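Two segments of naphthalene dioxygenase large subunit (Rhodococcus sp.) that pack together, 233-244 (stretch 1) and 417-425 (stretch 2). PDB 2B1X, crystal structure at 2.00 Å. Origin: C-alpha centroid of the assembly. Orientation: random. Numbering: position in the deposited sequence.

Stretch 1 (233-244) DPQFALYGEHIH
Stretch 2, residues 417-425: LDYAEANQR

Two segments far apart in one chain pack through a buried histidine, a tyrosine laid on an alanine, and four direct hydrogen bonds, with 783 Å² buried in total.

Stretch 1 opens with a type I turn from Asp 233 to Phe 236, closed by Phe 236 N to Asp 233 O at 2.9 Å. The Asp 233 side chain (chi1 t) adds a bond from Gln 235 N to OD1, also 2.9 Å. A short 3-10 segment follows, and residues 240 to 244 are extended as a strand. Stretch 2 is irregular through Ala 420. Glu 421 is the N-cap residue, and the helix starts at Ala 422 and runs on past Arg 425.

Both stretches advance in the same order. CA of Leu 238 lies 4.6 Å from CA of Leu 417, CA of His 242 is 4.8 Å from CA of Asp 418, and CA of His 244 is 5.7 Å from CA of Asn 423.

Tyr 419 (chi1 m, chi2 147°) starts away from stretch 1, but its ring end returns to it. Its OH donates to Pro 234 O at 2.8 Å, near the ring plane. Ala 237 CB points toward stretch 2 and sits over one ring face, 3.6 Å from the centroid, in a CH-pi contact. A methyl is small enough for this close approach. Leu 238 (m, t) brings CD2 to 3.9 Å from both Tyr 419 CD1 and Leu 417 CD1. The backbone also joins here: Asp 418 N donates to Ala 237 O at 2.8 Å. Tyr 419 N is left buried without a partner.

Gly 240 lies close to Asp 418. An ideal CB on it would be a tight 3.4 Å from Asp 418 CB, so the absent side chain leaves room.

His 242 (chi1 t, chi2 86°) has 145 Å² covered, the largest share of any residue here. Both ring nitrogens are used. ND1 donates to Asp 418 OD1 at 2.9 Å, with Asp 418 at chi1 t. NE2 accepts from Asn 423 N at 2.9 Å, using a free amide in the first turn of the helix. Ala 420 CB covers one face, 3.7 Å from the centroid, and Asn 423 CG lies over the opposite face.

Asn 423 (chi1 m, chi2 -2°) also reaches the strand's end. Its OD1 is 3.3 Å from His 244 CB and accepts from water 1 at 2.8 Å. The same water is hydrogen-bonded to His 244 ND1 at 2.9 Å, with His 244 at chi1 p and chi2 -92°.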

ATOM      1  N   ASP A 233     -43.365  -3.508   4.532  1.00 22.74           N
ATOM      2  CA  ASP A 233     -44.184  -3.632   3.328  1.00 22.91           C
ATOM      3  C   ASP A 233     -43.305  -3.622   2.079  1.00 22.20           C
ATOM      4  O   ASP A 233     -42.695  -2.611   1.809  1.00 21.90           O
ATOM      5  CB  ASP A 233     -45.153  -2.461   3.249  1.00 22.54           C
ATOM      6  CG  ASP A 233     -46.213  -2.642   2.173  1.00 25.10           C
ATOM      7  OD1 ASP A 233     -46.118  -3.588   1.348  1.00 25.80           O
ATOM      8  OD2 ASP A 233     -47.171  -1.851   2.054  1.00 27.39           O
ATOM      9  N   PRO A 234     -43.293  -4.711   1.300  1.00 22.40           N
ATOM     10  CA  PRO A 234     -42.555  -4.750   0.014  1.00 21.85           C
ATOM     11  C   PRO A 234     -43.007  -3.695  -1.029  1.00 21.30           C
ATOM     12  O   PRO A 234     -42.302  -3.460  -2.018  1.00 21.46           O
ATOM     13  CB  PRO A 234     -42.867  -6.140  -0.554  1.00 21.96           C
ATOM     14  CG  PRO A 234     -43.582  -6.899   0.499  1.00 22.32           C
ATOM     15  CD  PRO A 234     -44.015  -5.971   1.582  1.00 22.41           C
ATOM     16  N   GLN A 235     -44.176  -3.116  -0.813  1.00 19.71           N
ATOM     17  CA  GLN A 235     -44.756  -2.090  -1.657  1.00 18.78           C
ATOM     18  C   GLN A 235     -44.569  -0.705  -1.069  1.00 17.99           C
ATOM     19  O   GLN A 235     -45.163   0.251  -1.568  1.00 17.71           O
ATOM     20  CB  GLN A 235     -46.263  -2.326  -1.806  1.00 18.83           C
ATOM     21  CG  GLN A 235     -46.652  -3.606  -2.518  1.00 19.96           C
ATOM     22  CD  GLN A 235     -48.118  -3.596  -2.901  1.00 22.88           C
ATOM     23  OE1 GLN A 235     -48.976  -3.205  -2.086  1.00 24.40           O
ATOM     24  NE2 GLN A 235     -48.414  -3.999  -4.131  1.00 22.43           N
ATOM     25  N   PHE A 236     -43.766  -0.581  -0.005  1.00 17.03           N
ATOM     26  CA  PHE A 236     -43.638   0.703   0.693  1.00 16.57           C
ATOM     27  C   PHE A 236     -43.329   1.918  -0.204  1.00 16.17           C
ATOM     28  O   PHE A 236     -43.804   3.021   0.056  1.00 15.90           O
ATOM     29  CB  PHE A 236     -42.636   0.607   1.858  1.00 16.53           C
ATOM     30  CG  PHE A 236     -41.202   0.834   1.448  1.00 17.79           C
ATOM     31  CD1 PHE A 236     -40.552   2.046   1.742  1.00 17.96           C
ATOM     32  CD2 PHE A 236     -40.496  -0.163   0.782  1.00 18.39           C
ATOM     33  CE1 PHE A 236     -39.216   2.252   1.370  1.00 17.87           C
ATOM     34  CE2 PHE A 236     -39.177   0.040   0.395  1.00 18.74           C
ATOM     35  CZ  PHE A 236     -38.533   1.253   0.701  1.00 18.99           C
ATOM     36  N   ALA A 237     -42.548   1.713  -1.258  1.00 16.43           N
ATOM     37  CA  ALA A 237     -42.117   2.826  -2.108  1.00 16.28           C
ATOM     38  C   ALA A 237     -43.144   3.231  -3.156  1.00 16.57           C
ATOM     39  O   ALA A 237     -43.009   4.288  -3.785  1.00 16.67           O
ATOM     40  CB  ALA A 237     -40.766   2.560  -2.716  1.00 16.42           C
ATOM     41  N   LEU A 238     -44.223   2.450  -3.276  1.00 16.33           N
ATOM     42  CA  LEU A 238     -45.347   2.847  -4.103  1.00 16.44           C
ATOM     43  C   LEU A 238     -46.052   4.089  -3.548  1.00 16.64           C
ATOM     44  O   LEU A 238     -46.725   4.822  -4.299  1.00 16.64           O
ATOM     45  CB  LEU A 238     -46.355   1.689  -4.268  1.00 16.57           C
ATOM     46  CG  LEU A 238     -45.892   0.419  -4.997  1.00 18.07           C
ATOM     47  CD1 LEU A 238     -47.091  -0.515  -5.220  1.00 19.69           C
ATOM     48  CD2 LEU A 238     -45.148   0.722  -6.331  1.00 18.59           C
ATOM     49  N   TYR A 239     -45.916   4.322  -2.238  1.00 16.79           N
ATOM     50  CA  TYR A 239     -46.579   5.467  -1.580  1.00 16.81           C
ATOM     51  C   TYR A 239     -45.600   6.622  -1.531  1.00 16.69           C
ATOM     52  O   TYR A 239     -45.275   7.143  -0.465  1.00 16.48           O
ATOM     53  CB  TYR A 239     -47.073   5.103  -0.179  1.00 16.56           C
ATOM     54  CG  TYR A 239     -47.928   3.849  -0.186  1.00 18.90           C
ATOM     55  CD1 TYR A 239     -47.363   2.609   0.099  1.00 18.27           C
ATOM     56  CD2 TYR A 239     -49.301   3.909  -0.483  1.00 19.95           C
ATOM     57  CE1 TYR A 239     -48.115   1.455   0.057  1.00 21.38           C
ATOM     58  CE2 TYR A 239     -50.075   2.748  -0.518  1.00 21.43           C
ATOM     59  CZ  TYR A 239     -49.478   1.525  -0.245  1.00 22.39           C
ATOM     60  OH  TYR A 239     -50.215   0.353  -0.256  1.00 27.17           O
ATOM     61  N   GLY A 240     -45.103   6.985  -2.708  1.00 16.11           N
ATOM     62  CA  GLY A 240     -44.090   8.006  -2.818  1.00 14.94           C
ATOM     63  C   GLY A 240     -44.052   8.656  -4.185  1.00 14.49           C
ATOM     64  O   GLY A 240     -44.834   8.315  -5.085  1.00 13.94           O
ATOM     65  N   GLU A 241     -43.103   9.577  -4.334  1.00 13.76           N
ATOM     66  CA  GLU A 241     -42.882  10.315  -5.571  1.00 12.92           C
ATOM     67  C   GLU A 241     -41.402  10.296  -5.936  1.00 12.47           C
ATOM     68  O   GLU A 241     -40.562  10.387  -5.064  1.00 12.45           O
ATOM     69  CB  GLU A 241     -43.380  11.739  -5.395  1.00 12.10           C
ATOM     70  CG  GLU A 241     -43.713  12.444  -6.699  1.00 12.10           C
ATOM     71  CD  GLU A 241     -45.114  12.129  -7.238  1.00 15.39           C
ATOM     72  OE1 GLU A 241     -45.931  11.507  -6.531  1.00 12.41           O
ATOM     73  OE2 GLU A 241     -45.425  12.561  -8.375  1.00 18.12           O
ATOM     74  N   HIS A 242     -41.106  10.133  -7.220  1.00 12.69           N
ATOM     75  CA  HIS A 242     -39.730  10.066  -7.791  1.00 12.19           C
ATOM     76  C   HIS A 242     -39.549  11.303  -8.692  1.00 12.35           C
ATOM     77  O   HIS A 242     -40.250  11.434  -9.700  1.00 12.56           O
ATOM     78  CB  HIS A 242     -39.639   8.786  -8.636  1.00 12.02           C
ATOM     79  CG  HIS A 242     -38.252   8.377  -9.066  1.00 13.25           C
ATOM     80  ND1 HIS A 242     -37.424   7.617  -8.273  1.00 12.27           N
ATOM     81  CD2 HIS A 242     -37.604   8.521 -10.245  1.00 13.35           C
ATOM     82  CE1 HIS A 242     -36.301   7.351  -8.916  1.00 14.13           C
ATOM     83  NE2 HIS A 242     -36.392   7.870 -10.129  1.00 13.39           N
ATOM     84  N   ILE A 243     -38.643  12.222  -8.326  1.00 12.07           N
ATOM     85  CA  ILE A 243     -38.579  13.558  -8.950  1.00 12.39           C
ATOM     86  C   ILE A 243     -37.189  13.935  -9.435  1.00 12.99           C
ATOM     87  O   ILE A 243     -36.199  13.760  -8.723  1.00 12.44           O
ATOM     88  CB  ILE A 243     -39.023  14.661  -7.945  1.00 12.33           C
ATOM     89  CG1 ILE A 243     -40.442  14.400  -7.405  1.00 12.86           C
ATOM     90  CG2 ILE A 243     -38.832  16.082  -8.550  1.00 11.92           C
ATOM     91  CD1 ILE A 243     -40.540  14.641  -5.893  1.00 14.95           C
ATOM     92  N   HIS A 244     -37.093  14.460 -10.649  1.00 12.85           N
ATOM     93  CA  HIS A 244     -35.795  14.959 -11.055  1.00 13.48           C
ATOM     94  C   HIS A 244     -35.920  16.291 -11.717  1.00 13.93           C
ATOM     95  O   HIS A 244     -36.990  16.702 -12.149  1.00 12.59           O
ATOM     96  CB  HIS A 244     -35.003  13.971 -11.913  1.00 12.56           C
ATOM     97  CG  HIS A 244     -35.468  13.869 -13.326  1.00 13.97           C
ATOM     98  ND1 HIS A 244     -36.408  12.948 -13.740  1.00 16.04           N
ATOM     99  CD2 HIS A 244     -35.109  14.561 -14.430  1.00 16.61           C
ATOM    100  CE1 HIS A 244     -36.593  13.071 -15.039  1.00 17.50           C
ATOM    101  NE2 HIS A 244     -35.812  14.039 -15.486  1.00 17.76           N
ATOM    102  N   LEU A 417     -44.727   7.168  -8.005  1.00 16.03           N
ATOM    103  CA  LEU A 417     -44.230   6.076  -7.195  1.00 16.63           C
ATOM    104  C   LEU A 417     -42.731   6.324  -7.026  1.00 17.22           C
ATOM    105  O   LEU A 417     -42.155   7.130  -7.768  1.00 18.12           O
ATOM    106  CB  LEU A 417     -44.526   4.725  -7.869  1.00 16.62           C
ATOM    107  CG  LEU A 417     -43.685   4.292  -9.090  1.00 18.28           C
ATOM    108  CD1 LEU A 417     -43.910   2.818  -9.439  1.00 19.73           C
ATOM    109  CD2 LEU A 417     -43.976   5.158 -10.313  1.00 18.49           C
ATOM    110  N   ASP A 418     -42.085   5.619  -6.100  1.00 17.27           N
ATOM    111  CA  ASP A 418     -40.629   5.731  -5.931  1.00 16.87           C
ATOM    112  C   ASP A 418     -39.869   4.411  -6.210  1.00 17.00           C
ATOM    113  O   ASP A 418     -38.716   4.247  -5.806  1.00 17.70           O
ATOM    114  CB  ASP A 418     -40.290   6.342  -4.556  1.00 16.26           C
ATOM    115  CG  ASP A 418     -38.869   6.918  -4.487  1.00 18.38           C
ATOM    116  OD1 ASP A 418     -38.261   7.257  -5.546  1.00 17.36           O
ATOM    117  OD2 ASP A 418     -38.249   7.017  -3.399  1.00 17.67           O
ATOM    118  N   TYR A 419     -40.509   3.469  -6.898  1.00 16.01           N
ATOM    119  CA  TYR A 419     -39.782   2.398  -7.556  1.00 16.01           C
ATOM    120  C   TYR A 419     -39.616   2.822  -9.025  1.00 15.00           C
ATOM    121  O   TYR A 419     -40.467   2.560  -9.853  1.00 14.51           O
ATOM    122  CB  TYR A 419     -40.520   1.035  -7.477  1.00 16.40           C
ATOM    123  CG  TYR A 419     -40.437   0.337  -6.138  1.00 18.09           C
ATOM    124  CD1 TYR A 419     -41.510  -0.436  -5.683  1.00 20.49           C
ATOM    125  CD2 TYR A 419     -39.306   0.479  -5.298  1.00 19.09           C
ATOM    126  CE1 TYR A 419     -41.461  -1.082  -4.423  1.00 22.86           C
ATOM    127  CE2 TYR A 419     -39.244  -0.152  -4.042  1.00 21.30           C
ATOM    128  CZ  TYR A 419     -40.341  -0.936  -3.610  1.00 24.26           C
ATOM    129  OH  TYR A 419     -40.328  -1.573  -2.377  1.00 24.93           O
ATOM    130  N   ALA A 420     -38.547   3.534  -9.313  1.00 13.47           N
ATOM    131  CA  ALA A 420     -38.243   3.937 -10.681  1.00 13.66           C
ATOM    132  C   ALA A 420     -36.746   4.160 -10.754  1.00 13.12           C
ATOM    133  O   ALA A 420     -36.078   4.184  -9.717  1.00 13.13           O
ATOM    134  CB  ALA A 420     -39.000   5.199 -11.079  1.00 12.43           C
ATOM    135  N   GLU A 421     -36.225   4.277 -11.973  1.00 12.75           N
ATOM    136  CA  GLU A 421     -34.806   4.551 -12.191  1.00 11.80           C
ATOM    137  C   GLU A 421     -34.614   5.765 -13.104  1.00 12.41           C
ATOM    138  O   GLU A 421     -33.516   5.977 -13.690  1.00 12.60           O
ATOM    139  CB  GLU A 421     -34.066   3.300 -12.695  1.00 12.45           C
ATOM    140  CG  GLU A 421     -33.853   2.269 -11.590  1.00 11.51           C
ATOM    141  CD  GLU A 421     -33.453   0.876 -12.065  1.00 12.45           C
ATOM    142  OE1 GLU A 421     -33.830   0.485 -13.192  1.00 14.25           O
ATOM    143  OE2 GLU A 421     -32.770   0.159 -11.276  1.00 12.96           O
ATOM    144  N   ALA A 422     -35.666   6.581 -13.209  1.00 11.28           N
ATOM    145  CA  ALA A 422     -35.610   7.838 -13.974  1.00 11.84           C
ATOM    146  C   ALA A 422     -34.596   8.841 -13.390  1.00 11.47           C
ATOM    147  O   ALA A 422     -33.848   9.509 -14.140  1.00 12.53           O
ATOM    148  CB  ALA A 422     -37.002   8.475 -14.101  1.00 10.43           C
ATOM    149  N   ASN A 423     -34.539   8.929 -12.065  1.00 11.59           N
ATOM    150  CA  ASN A 423     -33.542   9.784 -11.402  1.00 11.41           C
ATOM    151  C   ASN A 423     -32.098   9.377 -11.673  1.00 11.26           C
ATOM    152  O   ASN A 423     -31.272  10.240 -12.002  1.00 11.85           O
ATOM    153  CB  ASN A 423     -33.787   9.870  -9.901  1.00 10.87           C
ATOM    154  CG  ASN A 423     -35.052  10.605  -9.573  1.00 11.66           C
ATOM    155  OD1 ASN A 423     -35.768  11.098 -10.489  1.00 11.99           O
ATOM    156  ND2 ASN A 423     -35.366  10.703  -8.248  1.00  9.33           N
ATOM    157  N   GLN A 424     -31.796   8.089 -11.555  1.00 10.05           N
ATOM    158  CA  GLN A 424     -30.435   7.586 -11.855  1.00 11.01           C
ATOM    159  C   GLN A 424     -30.046   7.848 -13.319  1.00 11.17           C
ATOM    160  O   GLN A 424     -28.901   8.194 -13.620  1.00 10.64           O
ATOM    161  CB  GLN A 424     -30.312   6.087 -11.546  1.00 10.82           C
ATOM    162  CG  GLN A 424     -30.555   5.687 -10.060  1.00 11.45           C
ATOM    163  CD  GLN A 424     -32.024   5.404  -9.673  1.00 12.93           C
ATOM    164  OE1 GLN A 424     -32.936   6.129 -10.064  1.00 12.18           O
ATOM    165  NE2 GLN A 424     -32.231   4.354  -8.880  1.00 12.24           N
ATOM    166  N   ARG A 425     -31.033   7.716 -14.216  1.00 11.06           N
ATOM    167  CA  ARG A 425     -30.809   7.947 -15.636  1.00 11.41           C
ATOM    168  C   ARG A 425     -30.485   9.407 -15.944  1.00 10.63           C
ATOM    169  O   ARG A 425     -29.617   9.686 -16.760  1.00 10.66           O
ATOM    170  CB  ARG A 425     -32.051   7.533 -16.425  1.00 10.92           C
ATOM    171  CG  ARG A 425     -32.113   5.990 -16.670  1.00 15.25           C
ATOM    172  CD  ARG A 425     -32.952   5.642 -17.888  1.00 18.13           C
ATOM    173  NE  ARG A 425     -34.287   5.861 -17.481  1.00 20.06           N
ATOM    174  CZ  ARG A 425     -35.189   6.639 -18.045  1.00 21.52           C
ATOM    175  NH1 ARG A 425     -34.987   7.315 -19.179  1.00 22.11           N
ATOM    176  NH2 ARG A 425     -36.350   6.703 -17.440  1.00 20.49           N
TER
HETATM  177  O   HOH W   1     -38.159  11.469 -11.905  1.00 21.46           O